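Local coordinates for NO-binding heme-dependent sensor protein (Shewanella oneidensis, PDB 4U9J) that probably senses nitric oxide through a bound heme, here replaced by manganese protoporphyrin IX, at residues Gln127-Tyr132 and Met173-Leu178. The protein carries 3 engineered substitutions. Sequence-based numbering, arbitrary orientation. Where two conformers were deposited one is given.
With MNH (manganese protoporphyrin IX), chain C.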
# COMPACT_ATOMS: atom_id res chain seq x y z
N GLN A 127 17.74 9.67 -4.93
CA GLN A 127 16.90 9.46 -3.79
C GLN A 127 15.66 10.31 -3.89
O GLN A 127 15.63 11.33 -4.59
CB GLN A 127 17.66 9.78 -2.53
CG GLN A 127 18.88 8.91 -2.35
CD GLN A 127 19.41 9.03 -0.94
OE1 GLN A 127 19.38 10.10 -0.30
NE2 GLN A 127 19.85 7.93 -0.43
N ILE A 128 14.65 9.86 -3.15
CA ILE A 128 13.40 10.57 -3.01
C ILE A 128 13.01 10.65 -1.51
O ILE A 128 13.06 9.65 -0.79
CB ILE A 128 12.27 9.87 -3.76
CG1 ILE A 128 12.70 9.49 -5.16
CG2 ILE A 128 11.00 10.74 -3.69
CD1 ILE A 128 11.72 8.53 -5.83
N ALA A 129 12.63 11.84 -1.05
CA ALA A 129 12.13 12.02 0.30
C ALA A 129 10.64 12.06 0.18
O ALA A 129 10.08 13.02 -0.36
CB ALA A 129 12.66 13.26 0.92
N LEU A 130 9.99 10.99 0.60
CA LEU A 130 8.55 10.92 0.57
C LEU A 130 7.94 11.16 1.97
O LEU A 130 8.13 10.37 2.88
CB LEU A 130 8.14 9.56 0.02
CG LEU A 130 6.68 9.48 -0.45
CD1 LEU A 130 6.52 10.30 -1.71
CD2 LEU A 130 6.22 8.07 -0.80
N ARG A 131 7.25 12.27 2.16
CA ARG A 131 6.56 12.60 3.41
C ARG A 131 5.14 12.07 3.39
O ARG A 131 4.36 12.38 2.49
CB ARG A 131 6.56 14.10 3.62
CG ARG A 131 6.16 14.60 5.04
CD ARG A 131 6.23 16.14 5.09
NE ARG A 131 5.98 16.73 6.40
CZ ARG A 131 4.76 16.80 6.93
NH1 ARG A 131 3.74 16.23 6.30
NH2 ARG A 131 4.57 17.33 8.12
N TYR A 132 4.80 11.28 4.41
CA TYR A 132 3.51 10.61 4.53
C TYR A 132 2.84 11.07 5.81
O TYR A 132 3.48 11.16 6.86
CB TYR A 132 3.71 9.10 4.58
CG TYR A 132 2.51 8.30 5.00
CD1 TYR A 132 2.23 8.05 6.34
CD2 TYR A 132 1.65 7.76 4.07
CE1 TYR A 132 1.11 7.32 6.71
CE2 TYR A 132 0.55 6.99 4.45
CZ TYR A 132 0.27 6.79 5.76
OH TYR A 132 -0.82 6.03 6.16
N MET A 173 8.80 10.18 7.44
CA MET A 173 9.68 10.46 6.32
C MET A 173 10.21 9.13 5.79
O MET A 173 10.82 8.36 6.53
CB MET A 173 10.84 11.37 6.72
CG MET A 173 10.44 12.83 6.93
SD MET A 173 9.67 13.73 5.52
CE MET A 173 10.84 13.53 4.20
N LEU A 174 9.93 8.83 4.53
CA LEU A 174 10.47 7.64 3.86
C LEU A 174 11.50 8.09 2.87
O LEU A 174 11.19 8.74 1.89
CB LEU A 174 9.39 6.83 3.16
CG LEU A 174 8.54 5.91 4.03
CD1 LEU A 174 8.00 6.58 5.15
CD2 LEU A 174 7.30 5.47 3.29
N ILE A 175 12.74 7.75 3.13
CA ILE A 175 13.81 8.20 2.28
C ILE A 175 14.08 7.00 1.38
O ILE A 175 14.55 5.96 1.84
CB ILE A 175 15.08 8.63 3.05
CG1 ILE A 175 14.77 9.73 4.10
CG2 ILE A 175 16.11 9.12 2.06
CD1 ILE A 175 14.13 11.01 3.55
N ILE A 176 13.76 7.16 0.10
CA ILE A 176 13.81 6.09 -0.90
C ILE A 176 15.09 6.24 -1.66
O ILE A 176 15.42 7.29 -2.23
CB ILE A 176 12.64 6.15 -1.86
CG1 ILE A 176 11.29 6.14 -1.14
CG2 ILE A 176 12.67 4.93 -2.78
CD1 ILE A 176 10.11 6.57 -1.97
N GLU A 177 15.85 5.17 -1.69
CA GLU A 177 17.01 5.17 -2.56
C GLU A 177 16.79 4.25 -3.76
O GLU A 177 16.63 3.04 -3.61
CB GLU A 177 18.30 4.70 -1.79
CG GLU A 177 19.45 4.53 -2.82
CD GLU A 177 20.73 3.87 -2.22
OE1 GLU A 177 20.71 3.32 -1.10
OE2 GLU A 177 21.76 3.87 -2.94
N LEU A 178 16.89 4.81 -4.95
CA LEU A 178 16.77 3.97 -6.10
C LEU A 178 18.13 3.33 -6.38
O LEU A 178 19.03 3.99 -6.79
CB LEU A 178 16.24 4.79 -7.32
CG LEU A 178 16.15 4.08 -8.69
CD1 LEU A 178 15.08 3.04 -8.71
CD2 LEU A 178 15.80 5.13 -9.68
MN MNH C . -2.84 4.64 -2.75
CHA MNH C . -4.89 4.07 -0.29
CHB MNH C . -0.35 4.89 -0.68
CHC MNH C . -0.62 3.74 -5.18
CHD MNH C . -5.21 3.76 -4.89
NA MNH C . -2.69 4.57 -0.65
C1A MNH C . -3.66 4.24 0.27
C2A MNH C . -3.06 4.09 1.60
C3A MNH C . -1.71 4.22 1.49
C4A MNH C . -1.50 4.55 0.07
CMA MNH C . -0.56 4.10 2.48
CAA MNH C . -3.92 3.68 2.82
CBA MNH C . -4.63 4.82 3.56
CGA MNH C . -3.88 5.83 4.39
O1A MNH C . -4.47 6.82 4.88
O2A MNH C . -2.65 5.58 4.47
NB MNH C . -0.68 4.68 -3.03
C1B MNH C . 0.26 4.69 -1.95
C2B MNH C . 1.66 4.58 -2.31
C3B MNH C . 1.40 4.29 -3.63
C4B MNH C . 0.04 4.22 -4.07
CMB MNH C . 2.86 4.76 -1.36
CAB MNH C . 2.43 3.96 -4.63
CBB MNH C . 3.71 3.28 -4.60
NC MNH C . -2.91 3.83 -4.80
C1C MNH C . -1.86 3.53 -5.68
C2C MNH C . -2.29 3.03 -6.99
C3C MNH C . -3.61 3.06 -6.84
C4C MNH C . -4.01 3.55 -5.55
CMC MNH C . -1.39 2.57 -8.16
CAC MNH C . -4.61 2.67 -7.85
CBC MNH C . -5.01 3.59 -8.86
ND MNH C . -4.89 4.26 -2.72
C1D MNH C . -5.81 3.83 -3.64
C2D MNH C . -7.15 3.46 -3.07
C3D MNH C . -6.95 3.57 -1.72
C4D MNH C . -5.60 3.97 -1.50
CMD MNH C . -8.31 3.06 -3.91
CAD MNH C . -7.95 3.32 -0.61
CBD MNH C . -8.82 4.53 -0.28
CGD MNH C . -9.90 4.18 0.75
O1D MNH C . -9.88 3.04 1.26
O2D MNH C . -10.84 4.98 1.08
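Ile128 and Leu130 pair antiparallel with Ile176 and Leu174 through four backbone hydrogen bonds, the Ile176 N to Ile128 O bond being 2.7 Å long and nearly straight (176°). All four side chains point to the buried face, where branched apolar chains suit a core: Leu130 and Ile176 pack on helices 91-96 and 139-152, Leu174 on 139-152; Ile176 CD1 reaches diagonally to Leu130 CB, 4.1 Å away. On the other, partly exposed face, small Ala129 leaves room for Ile175 CD1, which meets its CB. In the conformer given, Met173 bends at chi2 (-59°) and chi3, bringing CE to 3.8 Å from Ala129 CB and SD to 3.6 Å from Arg131 CG, so the arginine contributes its aliphatic stem. Gln127 runs across Glu177, its NE2 3.8 Å from Glu177 CB; polar, extended chains suit this partly exposed end. With an alanine in place of Gln127, the Glu177 stem would probably lose its cover and become freer to move. Tyr132 OH donates to propionate O2A of the porphyrin (2.5 Å), the phenol edge meeting the carboxylate. Strand 127-133, paired with 172-180 at the centre of the four-stranded antiparallel sheet, thus delivers the tyrosine of the H-NOX Tyr-x-Ser-x-Arg motif (Tyr132, Ser134, Arg136) to the heme propionate.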